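Local coordinates for protein alpha-ketoglutarate-dependent non-heme iron oxygenase EasH (Aspergillus japonicus, PDB 5M0T) that probably acts as an iron(II)- and 2-oxoglutarate-dependent oxidase in the biosynthesis of the ergot alkaloid cycloclavine, at residues Pro10-Ile15 against Ile192-Asn197. Residues are numbered along the deposited sequence; the frame is centred on the assembly and turned at random.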
loop_
_atom_site.group_PDB
_atom_site.type_symbol
_atom_site.label_atom_id
_atom_site.label_comp_id
_atom_site.label_asym_id
_atom_site.label_seq_id
_atom_site.Cartn_x
_atom_site.Cartn_y
_atom_site.Cartn_z
ATOM N N PRO A 10 -21.413 -26.724 6.574
ATOM C CA PRO A 10 -20.352 -27.180 5.679
ATOM C C PRO A 10 -19.199 -27.900 6.396
ATOM O O PRO A 10 -19.212 -28.009 7.621
ATOM C CB PRO A 10 -19.868 -25.860 5.060
ATOM C CG PRO A 10 -20.234 -24.791 6.070
ATOM C CD PRO A 10 -21.050 -25.421 7.165
ATOM N N THR A 11 -18.208 -28.342 5.614
ATOM C CA THR A 11 -17.071 -29.146 6.080
ATOM C C THR A 11 -15.766 -28.447 5.721
ATOM O O THR A 11 -15.698 -27.705 4.750
ATOM C CB THR A 11 -17.070 -30.552 5.416
ATOM O OG1 THR A 11 -18.330 -31.185 5.633
ATOM C CG2 THR A 11 -15.962 -31.470 5.980
ATOM N N LEU A 12 -14.741 -28.675 6.522
ATOM C CA LEU A 12 -13.410 -28.170 6.234
ATOM C C LEU A 12 -12.691 -29.285 5.503
ATOM O O LEU A 12 -12.603 -30.404 6.007
ATOM C CB LEU A 12 -12.658 -27.807 7.518
ATOM C CG LEU A 12 -11.184 -27.443 7.396
ATOM C CD1 LEU A 12 -10.968 -26.351 6.353
ATOM C CD2 LEU A 12 -10.655 -27.028 8.765
ATOM N N ARG A 13 -12.191 -28.978 4.306
ATOM C CA ARG A 13 -11.545 -29.987 3.475
ATOM C C ARG A 13 -10.054 -29.912 3.664
ATOM O O ARG A 13 -9.505 -28.888 4.078
ATOM C CB ARG A 13 -11.952 -29.856 2.001
ATOM C CG ARG A 13 -13.311 -30.493 1.745
ATOM C CD ARG A 13 -13.616 -30.645 0.270
ATOM N NE ARG A 13 -13.989 -29.374 -0.345
ATOM C CZ ARG A 13 -14.204 -29.186 -1.649
ATOM N NH1 ARG A 13 -14.064 -30.181 -2.517
ATOM N NH2 ARG A 13 -14.557 -27.986 -2.092
ATOM N N ARG A 14 -9.432 -31.039 3.362
ATOM C CA ARG A 14 -8.048 -31.330 3.664
ATOM C C ARG A 14 -7.424 -31.900 2.381
ATOM O O ARG A 14 -8.025 -32.762 1.723
ATOM C CB ARG A 14 -8.049 -32.382 4.768
ATOM C CG ARG A 14 -6.766 -32.544 5.549
ATOM C CD ARG A 14 -6.919 -33.605 6.633
ATOM N NE ARG A 14 -7.674 -33.158 7.802
ATOM C CZ ARG A 14 -7.228 -32.352 8.772
ATOM N NH1 ARG A 14 -6.004 -31.821 8.740
ATOM N NH2 ARG A 14 -8.039 -32.057 9.786
ATOM N N ILE A 15 -6.248 -31.414 2.008
ATOM C CA ILE A 15 -5.642 -31.785 0.721
ATOM C C ILE A 15 -4.114 -31.748 0.852
ATOM O O ILE A 15 -3.562 -30.820 1.437
ATOM C CB ILE A 15 -6.167 -30.865 -0.423
ATOM C CG1 ILE A 15 -5.950 -31.482 -1.795
ATOM C CG2 ILE A 15 -5.554 -29.494 -0.349
ATOM C CD1 ILE A 15 -6.585 -30.670 -2.905
ATOM N N ILE A 192 -15.403 -24.507 12.816
ATOM C CA ILE A 192 -14.691 -25.784 12.736
ATOM C C ILE A 192 -13.212 -25.553 13.062
ATOM O O ILE A 192 -12.561 -24.735 12.424
ATOM C CB ILE A 192 -14.804 -26.407 11.328
ATOM C CG1 ILE A 192 -16.276 -26.610 10.950
ATOM C CG2 ILE A 192 -14.043 -27.740 11.273
ATOM C CD1 ILE A 192 -16.515 -26.840 9.473
ATOM N N PRO A 193 -12.676 -26.265 14.061
ATOM C CA PRO A 193 -11.254 -26.101 14.335
ATOM C C PRO A 193 -10.394 -26.826 13.287
ATOM O O PRO A 193 -10.755 -27.913 12.848
ATOM C CB PRO A 193 -11.091 -26.716 15.727
ATOM C CG PRO A 193 -12.170 -27.724 15.831
ATOM C CD PRO A 193 -13.309 -27.244 14.960
ATOM N N ALA A 194 -9.288 -26.211 12.884
ATOM C CA ALA A 194 -8.392 -26.824 11.890
ATOM C C ALA A 194 -7.424 -27.744 12.632
ATOM O O ALA A 194 -6.311 -27.366 13.016
ATOM C CB ALA A 194 -7.656 -25.767 11.078
ATOM N N VAL A 195 -7.881 -28.965 12.849
ATOM C CA VAL A 195 -7.081 -29.969 13.538
ATOM C C VAL A 195 -5.945 -30.401 12.601
ATOM O O VAL A 195 -6.203 -30.773 11.464
ATOM C CB VAL A 195 -7.951 -31.161 13.968
ATOM C CG1 VAL A 195 -7.087 -32.254 14.569
ATOM C CG2 VAL A 195 -9.005 -30.707 14.980
ATOM N N MET A 196 -4.704 -30.349 13.077
ATOM C CA MET A 196 -3.531 -30.373 12.196
ATOM C C MET A 196 -2.293 -30.799 12.946
ATOM O O MET A 196 -2.158 -30.493 14.111
ATOM C CB MET A 196 -3.251 -28.968 11.652
ATOM C CG MET A 196 -4.108 -28.520 10.485
ATOM S SD MET A 196 -3.553 -26.949 9.794
ATOM C CE MET A 196 -3.744 -25.849 11.214
ATOM N N ASN A 197 -1.381 -31.507 12.265
ATOM C CA ASN A 197 -0.066 -31.814 12.815
ATOM C C ASN A 197 0.930 -30.741 12.445
ATOM O O ASN A 197 0.635 -29.922 11.588
ATOM C CB ASN A 197 0.384 -33.181 12.321
ATOM C CG ASN A 197 -0.442 -34.294 12.936
ATOM O OD1 ASN A 197 -1.136 -35.039 12.251
ATOM N ND2 ASN A 197 -0.403 -34.382 14.264
#
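The flat guanidinium of Arg14 meets Val195 at its edge, where the carbonyl oxygen of Val195 lies close to the guanidinium plane; CG of Met196 also lies at the edge, 4.2 Å from NH1 of Arg14. The contact joins the two sheets of the double-stranded beta-helix (cupin) fold of the PhyH family. Strand 14-16 is an outermost strand of the seven-stranded sheet beside strand 33-37, and strand 192-193 edges the smaller sheet beside strand 170-171.

Both terminal nitrogens grip one atom: NH1 of Arg14 donates to O of Val195 at 2.9 Å, nearly along the C=O axis, and NH2 of Arg14 to the same oxygen at 2.8 Å. Each bond is bent, with N-H...O angles of 139° and 146°, as a shared acceptor requires. NH1 also forms a salt bridge to Glu37, which with Asp200 binds a zinc ion, so Arg14 links this metal site to the turn centred on Ala194, an inverse gamma turn. The side chain of Arg14 lies about 4 Å from the zinc ion, and Glu37 has both the metal and Arg14 as partners.

Nearer the N-terminal end the contact is apolar. Leu12 has CG anti to the backbone N (chi1 172°), and its CD2 reaches Ala194, 3.9 Å from CA and 4.0 Å from CB. Val33, Val35 and Val171 also pack against Leu12, tying it to strands of both sheets. CB of Leu12 lies 4.0 Å from CG2 of Ile192. CG1 of Ile192 leads to CD1, which lies near the backbone of Pro10, Thr11 and Leu12, 3.5 Å from O of Pro10.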